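Local coordinates for protein alpha,alpha-trehalose-phosphate synthase (UDP-forming) (Burkholderia xenovorans, PDB 5V0T) that is a family 20 glycosyltransferase of the two-domain GT-B fold that binds uridine-5'-diphosphate and 6-O-phosphono-alpha-D-glucopyranose, at residues Gly45-Trp50 against Val70-Ile75; Val285-Ala290 against Val371-Asp376. One frame throughout, in Å; residues are numbered along the deposited sequence.

Contact 1 of 2, residues Gly45-Trp50 against Val70-Ile75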
loop_
_atom_site.group_PDB
_atom_site.type_symbol
_atom_site.label_atom_id
_atom_site.label_comp_id
_atom_site.label_asym_id
_atom_site.label_seq_id
_atom_site.Cartn_x
_atom_site.Cartn_y
_atom_site.Cartn_z
ATOM N N GLY A 45 -7.898 -20.818 -3.641
ATOM C CA GLY A 45 -9.182 -20.146 -3.627
ATOM C C GLY A 45 -9.437 -19.445 -4.939
ATOM O O GLY A 45 -8.892 -19.815 -5.980
ATOM N N MET A 46 -10.289 -18.432 -4.884
ATOM C CA MET A 46 -10.661 -17.653 -6.053
ATOM C C MET A 46 -10.269 -16.205 -5.835
ATOM O O MET A 46 -10.416 -15.670 -4.729
ATOM C CB MET A 46 -12.168 -17.734 -6.335
ATOM C CG MET A 46 -12.648 -16.781 -7.416
ATOM S SD MET A 46 -14.401 -17.021 -7.814
ATOM C CE MET A 46 -14.317 -18.557 -8.729
ATOM N N TRP A 47 -9.755 -15.580 -6.892
ATOM C CA TRP A 47 -9.462 -14.152 -6.905
ATOM C C TRP A 47 -10.312 -13.530 -8.009
ATOM O O TRP A 47 -10.076 -13.775 -9.195
ATOM C CB TRP A 47 -7.967 -13.895 -7.115
ATOM C CG TRP A 47 -7.551 -12.477 -6.779
ATOM C CD1 TRP A 47 -8.370 -11.397 -6.600
ATOM C CD2 TRP A 47 -6.215 -12.002 -6.580
ATOM N NE1 TRP A 47 -7.620 -10.277 -6.314
ATOM C CE2 TRP A 47 -6.295 -10.625 -6.300
ATOM C CE3 TRP A 47 -4.958 -12.608 -6.640
ATOM C CZ2 TRP A 47 -5.164 -9.843 -6.053
ATOM C CZ3 TRP A 47 -3.833 -11.834 -6.392
ATOM C CH2 TRP A 47 -3.946 -10.465 -6.105
ATOM N N PHE A 48 -11.309 -12.748 -7.608
ATOM C CA PHE A 48 -12.232 -12.078 -8.512
ATOM C C PHE A 48 -11.931 -10.586 -8.544
ATOM O O PHE A 48 -11.758 -9.963 -7.488
ATOM C CB PHE A 48 -13.679 -12.308 -8.055
ATOM C CG PHE A 48 -14.698 -11.480 -8.786
ATOM C CD1 PHE A 48 -15.286 -11.960 -9.945
ATOM C CD2 PHE A 48 -15.100 -10.244 -8.291
ATOM C CE1 PHE A 48 -16.249 -11.212 -10.614
ATOM C CE2 PHE A 48 -16.050 -9.486 -8.954
ATOM C CZ PHE A 48 -16.630 -9.971 -10.119
ATOM N N GLY A 49 -11.909 -10.004 -9.741
ATOM C CA GLY A 49 -11.771 -8.559 -9.827
ATOM C C GLY A 49 -11.595 -8.076 -11.254
ATOM O O GLY A 49 -11.934 -8.769 -12.214
ATOM N N TRP A 50 -11.087 -6.856 -11.367
ATOM C CA TRP A 50 -10.875 -6.221 -12.659
ATOM C C TRP A 50 -9.675 -6.839 -13.375
ATOM O O TRP A 50 -8.635 -7.100 -12.765
ATOM C CB TRP A 50 -10.675 -4.716 -12.444
ATOM C CG TRP A 50 -10.402 -3.876 -13.653
ATOM C CD1 TRP A 50 -11.003 -3.952 -14.881
ATOM C CD2 TRP A 50 -9.460 -2.804 -13.732
ATOM N NE1 TRP A 50 -10.484 -2.988 -15.722
ATOM C CE2 TRP A 50 -9.540 -2.268 -15.038
ATOM C CE3 TRP A 50 -8.553 -2.243 -12.821
ATOM C CZ2 TRP A 50 -8.750 -1.192 -15.458
ATOM C CZ3 TRP A 50 -7.766 -1.164 -13.241
ATOM C CH2 TRP A 50 -7.863 -0.663 -14.552
ATOM N N VAL A 70 -5.087 -21.287 -7.360
ATOM C CA VAL A 70 -5.892 -20.074 -7.426
ATOM C C VAL A 70 -6.697 -20.077 -8.719
ATOM O O VAL A 70 -6.160 -20.346 -9.800
ATOM C CB VAL A 70 -5.023 -18.810 -7.317
ATOM C CG1 VAL A 70 -5.874 -17.554 -7.482
ATOM C CG2 VAL A 70 -4.325 -18.785 -5.987
ATOM N N THR A 71 -7.982 -19.780 -8.604
ATOM C CA THR A 71 -8.845 -19.545 -9.751
ATOM C C THR A 71 -9.011 -18.040 -9.928
ATOM O O THR A 71 -9.519 -17.361 -9.032
ATOM C CB THR A 71 -10.205 -20.212 -9.554
ATOM O OG1 THR A 71 -10.018 -21.617 -9.365
ATOM C CG2 THR A 71 -11.095 -19.979 -10.763
ATOM N N PHE A 72 -8.566 -17.515 -11.067
ATOM C CA PHE A 72 -8.741 -16.099 -11.362
ATOM C C PHE A 72 -10.039 -15.896 -12.139
ATOM O O PHE A 72 -10.311 -16.604 -13.114
ATOM C CB PHE A 72 -7.545 -15.552 -12.143
ATOM C CG PHE A 72 -6.281 -15.458 -11.324
ATOM C CD1 PHE A 72 -5.403 -16.531 -11.246
ATOM C CD2 PHE A 72 -5.980 -14.304 -10.623
ATOM C CE1 PHE A 72 -4.232 -16.445 -10.489
ATOM C CE2 PHE A 72 -4.807 -14.213 -9.862
ATOM C CZ PHE A 72 -3.940 -15.287 -9.800
ATOM N N ALA A 73 -10.850 -14.944 -11.690
ATOM C CA ALA A 73 -12.113 -14.623 -12.352
ATOM C C ALA A 73 -12.097 -13.117 -12.569
ATOM O O ALA A 73 -12.319 -12.346 -11.630
ATOM C CB ALA A 73 -13.316 -15.080 -11.521
ATOM N N THR A 74 -11.792 -12.690 -13.791
ATOM C CA THR A 74 -11.557 -11.278 -14.046
ATOM C C THR A 74 -12.429 -10.797 -15.197
ATOM O O THR A 74 -12.872 -11.578 -16.047
ATOM C CB THR A 74 -10.080 -10.997 -14.342
ATOM O OG1 THR A 74 -9.663 -11.770 -15.463
ATOM C CG2 THR A 74 -9.214 -11.357 -13.127
ATOM N N ILE A 75 -12.661 -9.486 -15.212
ATOM C CA ILE A 75 -13.560 -8.872 -16.181
ATOM C C ILE A 75 -13.073 -7.460 -16.479
ATOM O O ILE A 75 -12.541 -6.771 -15.604
ATOM C CB ILE A 75 -15.018 -8.895 -15.666
ATOM C CG1 ILE A 75 -16.006 -8.565 -16.794
ATOM C CG2 ILE A 75 -15.190 -7.969 -14.454
ATOM C CD1 ILE A 75 -17.459 -8.973 -16.492
HETATM O O HOH W 1 -8.639 -22.686 -6.881
#

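Contact 2 of 2, residues Val285-Ala290 against Val371-Asp376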
loop_
_atom_site.group_PDB
_atom_site.type_symbol
_atom_site.label_atom_id
_atom_site.label_comp_id
_atom_site.label_asym_id
_atom_site.label_seq_id
_atom_site.Cartn_x
_atom_site.Cartn_y
_atom_site.Cartn_z
ATOM N N VAL A 285 8.548 14.789 -3.032
ATOM C CA VAL A 285 9.180 16.111 -3.086
ATOM C C VAL A 285 9.915 16.394 -1.783
ATOM O O VAL A 285 11.071 16.829 -1.790
ATOM C CB VAL A 285 8.149 17.212 -3.404
ATOM C CG1 VAL A 285 8.768 18.624 -3.185
ATOM C CG2 VAL A 285 7.671 17.074 -4.855
ATOM N N GLU A 286 9.268 16.119 -0.642
ATOM C CA GLU A 286 9.927 16.350 0.646
ATOM C C GLU A 286 11.151 15.460 0.785
ATOM O O GLU A 286 12.183 15.881 1.322
ATOM C CB GLU A 286 8.959 16.079 1.806
ATOM C CG GLU A 286 7.787 17.072 1.920
ATOM C CD GLU A 286 6.634 16.747 0.985
ATOM O OE1 GLU A 286 6.739 15.792 0.190
ATOM O OE2 GLU A 286 5.601 17.445 1.057
ATOM N N ARG A 287 11.038 14.224 0.317
ATOM C CA ARG A 287 12.142 13.271 0.351
ATOM C C ARG A 287 13.346 13.781 -0.440
ATOM O O ARG A 287 14.496 13.700 0.022
ATOM C CB ARG A 287 11.641 11.946 -0.212
ATOM C CG ARG A 287 12.625 10.861 -0.176
ATOM C CD ARG A 287 12.065 9.573 -0.657
ATOM N NE ARG A 287 10.779 9.215 -0.057
ATOM C CZ ARG A 287 10.104 8.144 -0.439
ATOM N NH1 ARG A 287 10.630 7.395 -1.393
ATOM N NH2 ARG A 287 8.918 7.829 0.099
ATOM N N PHE A 288 13.101 14.293 -1.648
ATOM C CA PHE A 288 14.190 14.856 -2.449
ATOM C C PHE A 288 14.786 16.085 -1.768
ATOM O O PHE A 288 16.007 16.265 -1.755
ATOM C CB PHE A 288 13.697 15.218 -3.857
ATOM C CG PHE A 288 13.585 14.037 -4.819
ATOM C CD1 PHE A 288 13.262 12.761 -4.370
ATOM C CD2 PHE A 288 13.791 14.230 -6.182
ATOM C CE1 PHE A 288 13.142 11.688 -5.259
ATOM C CE2 PHE A 288 13.677 13.168 -7.087
ATOM C CZ PHE A 288 13.349 11.889 -6.616
ATOM N N ARG A 289 13.935 16.944 -1.201
ATOM C CA ARG A 289 14.426 18.152 -0.540
ATOM C C ARG A 289 15.294 17.835 0.674
ATOM O O ARG A 289 16.228 18.589 0.978
ATOM C CB ARG A 289 13.244 19.049 -0.150
ATOM C CG ARG A 289 12.567 19.633 -1.380
ATOM C CD ARG A 289 11.405 20.575 -1.092
ATOM N NE ARG A 289 10.924 21.096 -2.369
ATOM C CZ ARG A 289 9.913 21.942 -2.519
ATOM N NH1 ARG A 289 9.254 22.393 -1.463
ATOM N NH2 ARG A 289 9.567 22.334 -3.737
ATOM N N ALA A 290 15.011 16.745 1.385
ATOM C CA ALA A 290 15.853 16.413 2.530
ATOM C C ALA A 290 17.190 15.818 2.095
ATOM O O ALA A 290 18.198 16.017 2.779
ATOM C CB ALA A 290 15.110 15.455 3.460
ATOM N N VAL A 371 12.066 5.570 3.060
ATOM C CA VAL A 371 10.634 5.307 2.914
ATOM C C VAL A 371 9.882 6.356 3.734
ATOM O O VAL A 371 9.668 6.170 4.935
ATOM C CB VAL A 371 10.277 3.883 3.371
ATOM C CG1 VAL A 371 8.799 3.572 3.116
ATOM C CG2 VAL A 371 11.205 2.826 2.688
ATOM N N THR A 372 9.454 7.453 3.101
ATOM C CA THR A 372 8.913 8.593 3.855
ATOM C C THR A 372 7.555 9.082 3.346
ATOM O O THR A 372 7.342 10.284 3.176
ATOM C CB THR A 372 9.915 9.748 3.872
ATOM O OG1 THR A 372 10.064 10.284 2.555
ATOM C CG2 THR A 372 11.272 9.286 4.364
ATOM N N PRO A 373 6.578 8.186 3.180
ATOM C CA PRO A 373 5.271 8.629 2.674
ATOM C C PRO A 373 4.613 9.616 3.629
ATOM O O PRO A 373 4.758 9.532 4.854
ATOM C CB PRO A 373 4.466 7.323 2.570
ATOM C CG PRO A 373 5.089 6.433 3.598
ATOM C CD PRO A 373 6.557 6.774 3.603
ATOM N N LEU A 374 3.881 10.572 3.047
ATOM C CA LEU A 374 3.087 11.496 3.860
ATOM C C LEU A 374 1.989 10.759 4.618
ATOM O O LEU A 374 1.675 11.098 5.767
ATOM C CB LEU A 374 2.483 12.589 2.973
ATOM C CG LEU A 374 3.577 13.441 2.301
ATOM C CD1 LEU A 374 3.020 14.357 1.217
ATOM C CD2 LEU A 374 4.336 14.265 3.342
ATOM N N ARG A 375 1.398 9.750 3.986
ATOM C CA ARG A 375 0.407 8.862 4.588
ATOM C C ARG A 375 0.483 7.553 3.832
ATOM O O ARG A 375 0.591 7.559 2.602
ATOM C CB ARG A 375 -1.031 9.394 4.475
ATOM C CG ARG A 375 -1.312 10.714 5.179
ATOM C CD ARG A 375 -1.461 10.505 6.688
ATOM N NE ARG A 375 -1.557 11.784 7.382
ATOM C CZ ARG A 375 -1.817 11.918 8.678
ATOM N NH1 ARG A 375 -1.869 13.126 9.208
ATOM N NH2 ARG A 375 -2.016 10.847 9.440
ATOM N N ASP A 376 0.400 6.438 4.552
ATOM C CA ASP A 376 0.510 5.131 3.910
ATOM C C ASP A 376 -0.151 4.113 4.816
ATOM O O ASP A 376 0.137 4.080 6.017
ATOM C CB ASP A 376 1.985 4.769 3.660
ATOM C CG ASP A 376 2.167 3.790 2.516
ATOM O OD1 ASP A 376 1.395 2.806 2.460
ATOM O OD2 ASP A 376 3.100 3.995 1.691
#

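Contact 1 of 2, residues Gly45-Trp50 against Val70-Ile75
W47 and F72 leave neighbouring parallel strands on the same face of the sheet, and their rings travel outward together. The ring planes differ by only 28° but are slid apart, barely overlapping, and touch at one corner, where W47 CE3 comes 3.6 Å from F72 CE2. Different first torsions set this up: W47 has CG anti to its backbone N (chi1 -165°), while F72 has CG beside the N (chi1 -70°). V70 CG1 lies over one face of the F72 ring, toward its rim, 4.2 Å from W47 CB. Helix 31-43 closes over this face through V36, Y37 and L40, and W47 NE1 is satisfied by S16.

M46, F48, T71 and A73 occupy the other face. A73 CB touches M46 SD at 4.3 Å and F48 CD1 at 4.0 Å from different directions. The W50 ring turns its edge to I75, bringing CD1 3.3 Å from I75 O, while its NE1 bonds to D53 O.

Between the faces runs an unbroken ladder, from T71 N to G45 O (2.8 Å) to a longer, more bent I75 N to G49 O (3.2 Å). A water donates to both G45 O and T71 OG1, which also bonds to E66 OE1. Strand 12-16, helix 31-43 and strand 45-48 form the beta-alpha-beta crossover of a Rossmann-like GT-B domain, with strand 70-78 the next parallel strand of its mixed sheet.

Contact 2 of 2, residues Val285-Ala290 against Val371-Asp376
V371, the last residue of strand 368-371, has its CA over one face of the R287 guanidinium, toward the rim, with V371 C 4.0 Å from R287 NH2. T372 then makes the one hydrogen bond between the segments: R287 NE donates to T372 OG1 at 2.9 Å. The bond is somewhat bent (153° at the hydrogen), and the hydroxyl sits 18° out of the guanidinium plane. T372 holds OG1 between its backbone N and carbonyl carbon, turned to R287. This hydroxyl also packs along the arginine stem, 3.6 Å from R287 CB. R287 NH2 also comes within 3.1 Å of T372 N, but both are donors and no bond joins them; the main charge partner of the arginine is D276, which meets NH1.

The setting is the second Rossmann-like domain of the GT-B fold. Strand 270-275, which leads into helix 284-297, lies beside strand 368-371 in the parallel sheet, so R287 bridges from that helix to the neighbouring strand's loop.

P373 presents its backbone N at the edge of the same guanidinium, with CD 4.4 Å from R287 NH2. L374 reaches back to the helix and crosses E286 at about a right angle. Its CD1 lies 4.0 Å from E286 OE2, its CD2 4.1 Å from E286 CD. A bend in the glutamate chain (chi2 82°) carries its carboxylate to these methyls, while M423 and I420 of helix 420-432 also touch E286.

Contacts 1 and 2 lie on opposite sides of the chain's centre, in the two Rossmann-like domains, with their nearest atoms about 17 Å apart; they share no secondary-structure element. Both are largely buried. Contact 1 joins strand to strand within a sheet, covering 570 Å² with a backbone ladder and aromatic packing. Contact 2 joins a helix to a loop, covers 213 Å² and depends on side chains, with a single hydrogen bond from a buried arginine. Each lies near a bound ligand: in contact 1 the W50 side chain is about 6 Å from 6-O-phosphono-alpha-D-glucopyranose, and in contact 2 that of V371 is about 6 Å from uridine-5'-diphosphate.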